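Tryptophanyl-tRNA synthetase (Mycoplasma pneumoniae, PDB 2YY5) catalyses the ATP-dependent attachment of tryptophan to tRNA(Trp), acting as a homodimer of the class I aminoacyl-tRNA synthetase family. Local coordinates at the interface of chains A and B. Numbering follows the deposited sequence. Chains: chain A/B, Tryptophanyl-tRNA synthetase.

Contact 1: the interface of chains A and B. Residues chain A 97, 100-102, 105; chain B 128-131.
A:Asn101 and B:Pro129 form an antiparallel beta bridge, closed on one flank by A:Leu102 N donating to B:Ile128 O at 3.0 Å and on the other by B:Thr130 N donating to A:Ser100 O at 3.1 Å. Beside the bridge the hydroxyls meet, A:Ser100 OG and B:Thr130 OG1 lying 2.7 Å apart in a hydrogen bond whose direction is not settled. A:Ser100 OG is itself anchored within its chain: it donates to A:Met97 O, in the carbonyl plane on a lone pair, at 2.8 Å. B:Thr130 is thus held by both backbone and side chain. Its chi1 of -49° turns OG1 anti to the carbonyl carbon and CG2 anti to the backbone N, so the hydroxyl faces A:Ser100 while the methyl enters an apolar cluster. There CG2 meets A:Met97 CG, A:Leu102 CD2 and A:Leu105 CD1, each at 3.9 Å; the A:Met97 and A:Leu105 side chains cross B:Thr130 at about right angles. The other branch of A:Leu102, CD1, packs against B:Ile128 CB. The patch joins the loop after helix 87-99 to the partner segment leading into helix 131-144, and so ties the two subunits of the homodimer together.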
ATOM      1  N   MET A  97       2.245  -4.777  -4.585  1.00 20.80           N
ATOM      2  CA  MET A  97       3.305  -4.713  -3.590  1.00 17.89           C
ATOM      3  C   MET A  97       3.548  -6.039  -2.873  1.00 16.16           C
ATOM      4  O   MET A  97       4.690  -6.502  -2.794  1.00 18.31           O
ATOM      5  CB  MET A  97       3.017  -3.607  -2.558  1.00 12.36           C
ATOM      6  CG  MET A  97       4.027  -3.556  -1.412  1.00 13.08           C
ATOM      7  SD  MET A  97       3.981  -2.057  -0.414  1.00 27.21           S
ATOM      8  CE  MET A  97       2.384  -2.278   0.496  1.00 19.30           C
ATOM      9  N   SER A 100       5.485  -8.540  -4.841  1.00 17.83           N
ATOM     10  CA  SER A 100       6.867  -8.203  -5.181  1.00 14.82           C
ATOM     11  C   SER A 100       7.795  -8.553  -4.023  1.00 18.90           C
ATOM     12  O   SER A 100       7.353  -9.001  -2.964  1.00 17.78           O
ATOM     13  CB  SER A 100       7.001  -6.706  -5.439  1.00 19.36           C
ATOM     14  OG  SER A 100       7.056  -5.985  -4.209  1.00 16.98           O
ATOM     15  N   ASN A 101       9.088  -8.329  -4.225  1.00 21.07           N
ATOM     16  CA  ASN A 101      10.074  -8.589  -3.184  1.00 25.03           C
ATOM     17  C   ASN A 101      11.027  -7.402  -3.103  1.00 28.36           C
ATOM     18  O   ASN A 101      11.085  -6.586  -4.029  1.00 28.30           O
ATOM     19  CB  ASN A 101      10.850  -9.882  -3.465  1.00 17.84           C
ATOM     20  CG  ASN A 101      11.564  -9.869  -4.808  1.00 27.66           C
ATOM     21  OD1 ASN A 101      11.188 -10.593  -5.735  1.00 24.24           O
ATOM     22  ND2 ASN A 101      12.605  -9.056  -4.916  1.00 22.70           N
ATOM     23  N   LEU A 102      11.768  -7.306  -2.001  1.00 23.69           N
ATOM     24  CA  LEU A 102      12.698  -6.200  -1.800  1.00 25.17           C
ATOM     25  C   LEU A 102      13.864  -6.097  -2.800  1.00 27.50           C
ATOM     26  O   LEU A 102      14.203  -4.992  -3.232  1.00 30.02           O
ATOM     27  CB  LEU A 102      13.243  -6.232  -0.363  1.00 23.59           C
ATOM     28  CG  LEU A 102      12.214  -6.168   0.777  1.00 21.26           C
ATOM     29  CD1 LEU A 102      12.923  -6.202   2.108  1.00 20.03           C
ATOM     30  CD2 LEU A 102      11.389  -4.909   0.677  1.00 18.28           C
ATOM     31  N   LEU A 105      12.843  -4.517  -6.050  1.00 23.18           N
ATOM     32  CA  LEU A 105      12.668  -3.077  -5.822  1.00 26.65           C
ATOM     33  C   LEU A 105      13.953  -2.326  -5.425  1.00 28.05           C
ATOM     34  O   LEU A 105      14.092  -1.128  -5.697  1.00 20.40           O
ATOM     35  CB  LEU A 105      11.595  -2.852  -4.746  1.00 21.91           C
ATOM     36  CG  LEU A 105      10.167  -3.274  -5.099  1.00 22.11           C
ATOM     37  CD1 LEU A 105       9.306  -3.298  -3.865  1.00 17.07           C
ATOM     38  CD2 LEU A 105       9.598  -2.311  -6.115  1.00 22.45           C
TER
ATOM     39  N   ILE B 128      12.726 -11.680   0.196  1.00 36.18           N
ATOM     40  CA  ILE B 128      11.737 -11.171   1.119  1.00 31.43           C
ATOM     41  C   ILE B 128      10.556 -10.441   0.493  1.00 27.41           C
ATOM     42  O   ILE B 128      10.715  -9.364  -0.082  1.00 28.04           O
ATOM     43  CB  ILE B 128      12.398 -10.218   2.138  1.00 33.21           C
ATOM     44  CG1 ILE B 128      13.708 -10.818   2.656  1.00 30.36           C
ATOM     45  CG2 ILE B 128      11.440  -9.957   3.290  1.00 37.54           C
ATOM     46  CD1 ILE B 128      13.523 -12.152   3.358  1.00 46.64           C
ATOM     47  N   PRO B 129       9.354 -11.027   0.581  1.00 24.47           N
ATOM     48  CA  PRO B 129       8.210 -10.321  -0.003  1.00 24.34           C
ATOM     49  C   PRO B 129       8.112  -8.940   0.663  1.00 24.76           C
ATOM     50  O   PRO B 129       8.252  -8.820   1.882  1.00 26.47           O
ATOM     51  CB  PRO B 129       7.022 -11.241   0.318  1.00 21.69           C
ATOM     52  CG  PRO B 129       7.545 -12.194   1.391  1.00 19.36           C
ATOM     53  CD  PRO B 129       8.978 -12.377   1.036  1.00 16.13           C
ATOM     54  N   THR B 130       7.893  -7.904  -0.142  1.00 20.51           N
ATOM     55  CA  THR B 130       7.834  -6.533   0.351  1.00 17.34           C
ATOM     56  C   THR B 130       6.809  -6.315   1.461  1.00 24.41           C
ATOM     57  O   THR B 130       6.976  -5.432   2.312  1.00 19.29           O
ATOM     58  CB  THR B 130       7.545  -5.558  -0.811  1.00 19.02           C
ATOM     59  OG1 THR B 130       8.441  -5.833  -1.890  1.00 12.18           O
ATOM     60  CG2 THR B 130       7.748  -4.112  -0.370  1.00 11.65           C
ATOM     61  N   GLY B 131       5.756  -7.127   1.453  1.00 25.79           N
ATOM     62  CA  GLY B 131       4.712  -7.010   2.454  1.00 22.37           C
ATOM     63  C   GLY B 131       5.190  -7.307   3.858  1.00 24.06           C
ATOM     64  O   GLY B 131       4.584  -6.864   4.832  1.00 25.46           O
TER

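Contact 2: the interface of chains A and B. Residues chain A 44, 48, 52, 54, 57, 61, 84; chain B 340-343.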
ATOM      1  N   ASP A  44      -0.809  12.092  -7.825  1.00 22.03           N
ATOM      2  CA  ASP A  44      -0.502  12.624  -6.487  1.00 22.86           C
ATOM      3  C   ASP A  44      -0.153  11.583  -5.414  1.00 20.80           C
ATOM      4  O   ASP A  44       0.488  11.913  -4.418  1.00 20.84           O
ATOM      5  CB  ASP A  44      -1.622  13.555  -5.973  1.00 19.77           C
ATOM      6  CG  ASP A  44      -2.981  12.880  -5.877  1.00 23.91           C
ATOM      7  OD1 ASP A  44      -3.865  13.461  -5.224  1.00 30.33           O
ATOM      8  OD2 ASP A  44      -3.186  11.788  -6.446  1.00 30.31           O
ATOM      9  N   ILE A  48       3.307  12.152  -2.794  1.00 13.91           N
ATOM     10  CA  ILE A  48       3.461  12.137  -1.350  1.00 15.93           C
ATOM     11  C   ILE A  48       4.457  11.073  -0.876  1.00 19.50           C
ATOM     12  O   ILE A  48       4.545  10.771   0.314  1.00 19.80           O
ATOM     13  CB  ILE A  48       2.101  11.956  -0.646  1.00 17.67           C
ATOM     14  CG1 ILE A  48       1.515  10.584  -0.956  1.00 12.30           C
ATOM     15  CG2 ILE A  48       1.127  13.040  -1.125  1.00 19.88           C
ATOM     16  CD1 ILE A  48       0.324  10.234  -0.083  1.00 23.09           C
ATOM     17  N   PHE A  52       6.366  16.810   1.494  1.00 18.31           N
ATOM     18  CA  PHE A  52       5.654  17.772   0.661  1.00 20.78           C
ATOM     19  C   PHE A  52       4.785  18.685   1.514  1.00 21.32           C
ATOM     20  O   PHE A  52       4.647  18.495   2.728  1.00 22.25           O
ATOM     21  CB  PHE A  52       4.754  17.015  -0.325  1.00 17.99           C
ATOM     22  CG  PHE A  52       3.625  16.265   0.346  1.00 15.27           C
ATOM     23  CD1 PHE A  52       2.346  16.817   0.411  1.00  9.57           C
ATOM     24  CD2 PHE A  52       3.862  15.043   0.982  1.00  8.37           C
ATOM     25  CE1 PHE A  52       1.318  16.171   1.100  1.00 13.32           C
ATOM     26  CE2 PHE A  52       2.844  14.384   1.674  1.00  6.15           C
ATOM     27  CZ  PHE A  52       1.568  14.950   1.736  1.00 14.32           C
ATOM     28  N   PRO A  54       0.936  20.042   1.846  1.00 21.37           N
ATOM     29  CA  PRO A  54      -0.434  19.802   1.382  1.00 25.23           C
ATOM     30  C   PRO A  54      -1.060  20.916   0.545  1.00 26.92           C
ATOM     31  O   PRO A  54      -1.816  20.635  -0.375  1.00 33.37           O
ATOM     32  CB  PRO A  54      -1.207  19.534   2.681  1.00 23.53           C
ATOM     33  CG  PRO A  54      -0.291  20.000   3.771  1.00 23.54           C
ATOM     34  CD  PRO A  54       1.067  19.659   3.255  1.00 13.09           C
ATOM     35  N   LEU A  57       0.426  20.919  -2.847  1.00 24.42           N
ATOM     36  CA  LEU A  57      -0.047  19.730  -3.538  1.00 25.80           C
ATOM     37  C   LEU A  57      -1.376  19.974  -4.239  1.00 29.56           C
ATOM     38  O   LEU A  57      -1.522  19.653  -5.419  1.00 37.46           O
ATOM     39  CB  LEU A  57      -0.219  18.572  -2.553  1.00 20.84           C
ATOM     40  CG  LEU A  57       0.226  17.161  -2.952  1.00 16.66           C
ATOM     41  CD1 LEU A  57      -0.716  16.169  -2.287  1.00 17.56           C
ATOM     42  CD2 LEU A  57       0.207  16.965  -4.465  1.00 21.82           C
ATOM     43  N   ASN A  61      -1.808  19.943  -8.218  1.00 24.51           N
ATOM     44  CA  ASN A  61      -2.720  19.024  -8.883  1.00 25.96           C
ATOM     45  C   ASN A  61      -3.640  19.877  -9.751  1.00 26.90           C
ATOM     46  O   ASN A  61      -3.898  19.559 -10.913  1.00 25.25           O
ATOM     47  CB  ASN A  61      -3.565  18.228  -7.872  1.00 23.40           C
ATOM     48  CG  ASN A  61      -2.748  17.224  -7.069  1.00 29.03           C
ATOM     49  OD1 ASN A  61      -1.679  16.773  -7.499  1.00 23.48           O
ATOM     50  ND2 ASN A  61      -3.263  16.853  -5.903  1.00 22.84           N
ATOM     51  N   SER A  84      -5.800  10.046  -6.417  1.00 16.75           N
ATOM     52  CA  SER A  84      -6.169  10.001  -5.005  1.00 19.37           C
ATOM     53  C   SER A  84      -7.688   9.874  -4.838  1.00 17.95           C
ATOM     54  O   SER A  84      -8.173   9.463  -3.788  1.00 16.86           O
ATOM     55  CB  SER A  84      -5.663  11.248  -4.272  1.00 20.90           C
ATOM     56  OG  SER A  84      -6.402  12.404  -4.626  1.00 28.45           O
TER
ATOM     57  N   PHE B 340      -3.925  16.114   4.344  1.00 24.23           N
ATOM     58  CA  PHE B 340      -2.886  15.763   3.383  1.00 21.92           C
ATOM     59  C   PHE B 340      -2.956  16.577   2.089  1.00 21.49           C
ATOM     60  O   PHE B 340      -1.943  16.772   1.407  1.00 20.70           O
ATOM     61  CB  PHE B 340      -2.967  14.268   3.056  1.00 15.70           C
ATOM     62  CG  PHE B 340      -2.268  13.392   4.055  1.00 22.23           C
ATOM     63  CD1 PHE B 340      -2.700  13.338   5.377  1.00 21.85           C
ATOM     64  CD2 PHE B 340      -1.158  12.639   3.678  1.00 19.58           C
ATOM     65  CE1 PHE B 340      -2.040  12.552   6.306  1.00 16.93           C
ATOM     66  CE2 PHE B 340      -0.491  11.850   4.600  1.00 14.70           C
ATOM     67  CZ  PHE B 340      -0.933  11.807   5.920  1.00 18.65           C
ATOM     68  N   GLY B 341      -4.153  17.047   1.753  1.00 21.06           N
ATOM     69  CA  GLY B 341      -4.328  17.822   0.536  1.00 19.81           C
ATOM     70  C   GLY B 341      -4.667  16.948  -0.658  1.00 17.21           C
ATOM     71  O   GLY B 341      -4.518  17.376  -1.804  1.00 21.21           O
ATOM     72  N   LEU B 342      -5.120  15.726  -0.382  1.00 16.76           N
ATOM     73  CA  LEU B 342      -5.488  14.746  -1.409  1.00 17.86           C
ATOM     74  C   LEU B 342      -6.949  14.870  -1.849  1.00 19.12           C
ATOM     75  O   LEU B 342      -7.734  15.549  -1.200  1.00 22.44           O
ATOM     76  CB  LEU B 342      -5.231  13.323  -0.887  1.00 12.99           C
ATOM     77  CG  LEU B 342      -3.873  12.627  -1.124  1.00 20.79           C
ATOM     78  CD1 LEU B 342      -2.872  13.567  -1.763  1.00 17.45           C
ATOM     79  CD2 LEU B 342      -3.337  12.087   0.193  1.00 11.03           C
ATOM     80  N   GLY B 343      -7.305  14.219  -2.955  1.00 18.88           N
ATOM     81  CA  GLY B 343      -8.675  14.272  -3.439  1.00 21.77           C
ATOM     82  C   GLY B 343      -9.004  15.530  -4.220  1.00 15.93           C
ATOM     83  O   GLY B 343      -8.329  16.542  -4.079  1.00 16.13           O
TER
HETATM   84  O   HOH W   1      -5.719  17.819  -4.007  1.00 19.22           O
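B:Leu342 enters chain A with its CD1 branch foremost, 3.4 Å from A:Leu57 CD1, the two side chains crossing at a slant. The same methyl lies beside A:Asp44 OD1 and faces A:Ile48 CG2 at 4.1 Å, while CD2 turns toward A:Ile48 CD1, tip to tip. The next residue, B:Gly343, donates its backbone N to A:Ser84 OG (2.6 Å). Two residues before the leucine, at the end of helix 311-340, B:Phe340 O lies in plane at the edge of the A:Phe52 ring, 3.3 Å from CE1, and the two phenyl side chains cross at about a right angle, with A:Phe52 CZ 4.1 Å from B:Phe340 CD2. Water 1 links A:Asn61 ND2 to the carbonyls B:Gly341 O and B:Gly343 O. Behind this shell, A:Ser84 OG donates 2.8 Å to A:Asp44 OD1 through the syn lone pair of the carboxylate; with its chi1 of 72° the hydroxyl can accept from B:Gly343 while giving its proton to A:Asp44. A:Ile48 CG2 rests on one face of A:Phe52, 3.4 Å above the plane and toward the rim. The tail just past chain B helix 311-340 therefore docks between the start of chain A helix 54-70, helix 44-47 and the 3-10 helix 83-85.

Contact 3: the interface of chains A and B. Residues chain A 49, 97, 130-131, 134, 138; chain B 94, 97-98, 130, 134.
The phenol ring of B:Tyr94 meets A:Leu138 at its rim: the leucine CD1 lies 3.8 Å from CZ, raised from the ring plane but not over its centre, and the side chains cross at about a right angle. On the opposite side B:Val98 CG1 lies over the rim, 3.5 Å from B:Tyr94 CE1, with B:Met97 CE beyond the edge near CD2. Beyond the phenol oxygen stands A:Thr49 CG2, and water 3 connects that oxygen to A:Thr134 OG1. A second water, water 2, joins the backbones: it bonds A:Gly131 N, A:Thr49 O and B:Val98 O. Packing around the paired methionines makes up most of the rest. Each has CG anti to the backbone N (chi1 175° in A:Met97, 179° in B:Met97) and a chain bent only at chi3, which sends the thioethers toward each other tip to tip. B:Met97 CG packs at 3.5 Å on the methyl CG2 of A:Thr130, the side chains crossing at about a right angle. A:Thr134 and B:Met97 run past each other in opposite directions, with A:Thr134 OG1 3.6 Å from B:Met97 CE. At the middle of the pair, A:Met97 SD and B:Met97 SD are 3.7 Å apart.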
ATOM      1  N   THR A  49       5.221  10.519  -1.812  1.00 21.64           N
ATOM      2  CA  THR A  49       6.220   9.511  -1.471  1.00 21.32           C
ATOM      3  C   THR A  49       7.470  10.193  -0.900  1.00 21.89           C
ATOM      4  O   THR A  49       8.363   9.543  -0.358  1.00 18.03           O
ATOM      5  CB  THR A  49       6.592   8.674  -2.700  1.00 18.86           C
ATOM      6  OG1 THR A  49       6.926   9.545  -3.787  1.00 23.89           O
ATOM      7  CG2 THR A  49       5.425   7.783  -3.105  1.00 20.24           C
ATOM      8  N   MET A  97       2.245  -4.777  -4.585  1.00 20.80           N
ATOM      9  CA  MET A  97       3.305  -4.713  -3.590  1.00 17.89           C
ATOM     10  C   MET A  97       3.548  -6.039  -2.873  1.00 16.16           C
ATOM     11  O   MET A  97       4.690  -6.502  -2.794  1.00 18.31           O
ATOM     12  CB  MET A  97       3.017  -3.607  -2.558  1.00 12.36           C
ATOM     13  CG  MET A  97       4.027  -3.556  -1.412  1.00 13.08           C
ATOM     14  SD  MET A  97       3.981  -2.057  -0.414  1.00 27.21           S
ATOM     15  CE  MET A  97       2.384  -2.278   0.496  1.00 19.30           C
ATOM     16  N   THR A 130       9.848   5.267   3.107  1.00 24.53           N
ATOM     17  CA  THR A 130       9.393   3.965   2.622  1.00 21.66           C
ATOM     18  C   THR A 130       8.810   3.984   1.207  1.00 25.95           C
ATOM     19  O   THR A 130       9.058   3.064   0.412  1.00 19.05           O
ATOM     20  CB  THR A 130       8.341   3.370   3.574  1.00 23.52           C
ATOM     21  OG1 THR A 130       8.859   3.367   4.912  1.00 21.75           O
ATOM     22  CG2 THR A 130       7.986   1.948   3.157  1.00 17.62           C
ATOM     23  N   GLY A 131       8.036   5.027   0.902  1.00 21.78           N
ATOM     24  CA  GLY A 131       7.425   5.144  -0.413  1.00 21.57           C
ATOM     25  C   GLY A 131       8.442   5.204  -1.536  1.00 21.73           C
ATOM     26  O   GLY A 131       8.164   4.815  -2.668  1.00 22.95           O
ATOM     27  N   THR A 134       8.753   1.550  -2.502  1.00 21.00           N
ATOM     28  CA  THR A 134       7.558   0.861  -2.967  1.00 17.50           C
ATOM     29  C   THR A 134       6.782   1.397  -4.167  1.00 20.61           C
ATOM     30  O   THR A 134       6.048   0.639  -4.814  1.00 13.21           O
ATOM     31  CB  THR A 134       6.563   0.726  -1.802  1.00 24.06           C
ATOM     32  OG1 THR A 134       6.160   2.033  -1.361  1.00 22.93           O
ATOM     33  CG2 THR A 134       7.220  -0.017  -0.640  1.00 15.23           C
ATOM     34  N   LEU A 138       3.357   0.491  -7.052  1.00 16.76           N
ATOM     35  CA  LEU A 138       2.120   1.260  -7.102  1.00 14.77           C
ATOM     36  C   LEU A 138       1.913   1.653  -8.562  1.00 13.90           C
ATOM     37  O   LEU A 138       0.793   1.632  -9.078  1.00 11.92           O
ATOM     38  CB  LEU A 138       2.256   2.531  -6.259  1.00 18.39           C
ATOM     39  CG  LEU A 138       1.036   3.278  -5.713  1.00 16.01           C
ATOM     40  CD1 LEU A 138       1.351   4.766  -5.699  1.00 16.21           C
ATOM     41  CD2 LEU A 138      -0.193   3.014  -6.535  1.00 18.96           C
TER
ATOM     42  N   TYR B  94      -1.541   3.166   3.123  1.00 17.51           N
ATOM     43  CA  TYR B  94      -0.622   3.806   2.192  1.00 13.29           C
ATOM     44  C   TYR B  94      -0.131   5.146   2.726  1.00 14.90           C
ATOM     45  O   TYR B  94       1.054   5.468   2.602  1.00 18.14           O
ATOM     46  CB  TYR B  94      -1.288   4.002   0.822  1.00 16.87           C
ATOM     47  CG  TYR B  94      -0.374   4.628  -0.215  1.00 16.96           C
ATOM     48  CD1 TYR B  94      -0.306   6.014  -0.383  1.00 18.46           C
ATOM     49  CD2 TYR B  94       0.460   3.834  -0.990  1.00  9.63           C
ATOM     50  CE1 TYR B  94       0.574   6.581  -1.292  1.00 18.75           C
ATOM     51  CE2 TYR B  94       1.337   4.386  -1.898  1.00 18.49           C
ATOM     52  CZ  TYR B  94       1.399   5.753  -2.049  1.00 21.02           C
ATOM     53  OH  TYR B  94       2.307   6.263  -2.945  1.00 20.84           O
ATOM     54  N   MET B  97       2.395   4.341   5.308  1.00 12.57           N
ATOM     55  CA  MET B  97       3.621   3.862   4.663  1.00 10.68           C
ATOM     56  C   MET B  97       4.501   4.985   4.090  1.00 13.34           C
ATOM     57  O   MET B  97       5.718   4.992   4.291  1.00 14.26           O
ATOM     58  CB  MET B  97       3.275   2.857   3.552  1.00 12.48           C
ATOM     59  CG  MET B  97       4.487   2.305   2.794  1.00 13.86           C
ATOM     60  SD  MET B  97       4.098   1.039   1.567  1.00 23.28           S
ATOM     61  CE  MET B  97       3.037   2.006   0.378  1.00 11.80           C
ATOM     62  N   VAL B  98       3.897   5.927   3.372  1.00 13.82           N
ATOM     63  CA  VAL B  98       4.666   7.024   2.807  1.00 14.70           C
ATOM     64  C   VAL B  98       5.175   7.948   3.898  1.00 17.95           C
ATOM     65  O   VAL B  98       6.066   8.756   3.652  1.00 21.10           O
ATOM     66  CB  VAL B  98       3.853   7.878   1.809  1.00 16.05           C
ATOM     67  CG1 VAL B  98       3.493   7.061   0.601  1.00 13.43           C
ATOM     68  CG2 VAL B  98       2.618   8.456   2.489  1.00 14.63           C
ATOM     69  N   THR B 130       7.893  -7.904  -0.142  1.00 20.51           N
ATOM     70  CA  THR B 130       7.834  -6.533   0.351  1.00 17.34           C
ATOM     71  C   THR B 130       6.809  -6.315   1.461  1.00 24.41           C
ATOM     72  O   THR B 130       6.976  -5.432   2.312  1.00 19.29           O
ATOM     73  CB  THR B 130       7.545  -5.558  -0.811  1.00 19.02           C
ATOM     74  OG1 THR B 130       8.441  -5.833  -1.890  1.00 12.18           O
ATOM     75  CG2 THR B 130       7.748  -4.112  -0.370  1.00 11.65           C
ATOM     76  N   THR B 134       6.601  -3.881   5.146  1.00 23.69           N
ATOM     77  CA  THR B 134       5.601  -2.833   5.266  1.00 27.61           C
ATOM     78  C   THR B 134       4.337  -3.049   6.075  1.00 29.41           C
ATOM     79  O   THR B 134       3.710  -2.068   6.474  1.00 23.34           O
ATOM     80  CB  THR B 134       5.147  -2.355   3.874  1.00 27.74           C
ATOM     81  OG1 THR B 134       4.472  -3.428   3.201  1.00 30.08           O
ATOM     82  CG2 THR B 134       6.346  -1.906   3.043  1.00 26.64           C
TER
HETATM   83  O   HOH W   2       7.472   7.817   1.406  1.00 13.11           O
HETATM   84  O   HOH W   3       4.712   4.146  -2.716  1.00 21.01           O

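The three contacts run outward from the two-fold axis, which passes close to the Met97 pair of contact 3, with contacts 1 and 2 to either side of it. Contacts 1 and 3 have C-alpha centres about 10 Å apart and share A:Met97 and B:Thr130: the end of helix 87-99 and the residue leading into helix 131-144 serve both. Contact 2, where the partner's C-terminal tail docks, has its C-alpha centre about 16 Å from that of contact 3 and about 25 Å from that of contact 1. In the homodimer contacts 1 and 2 recur with chains exchanged, whereas contact 3 largely overlaps its own twin.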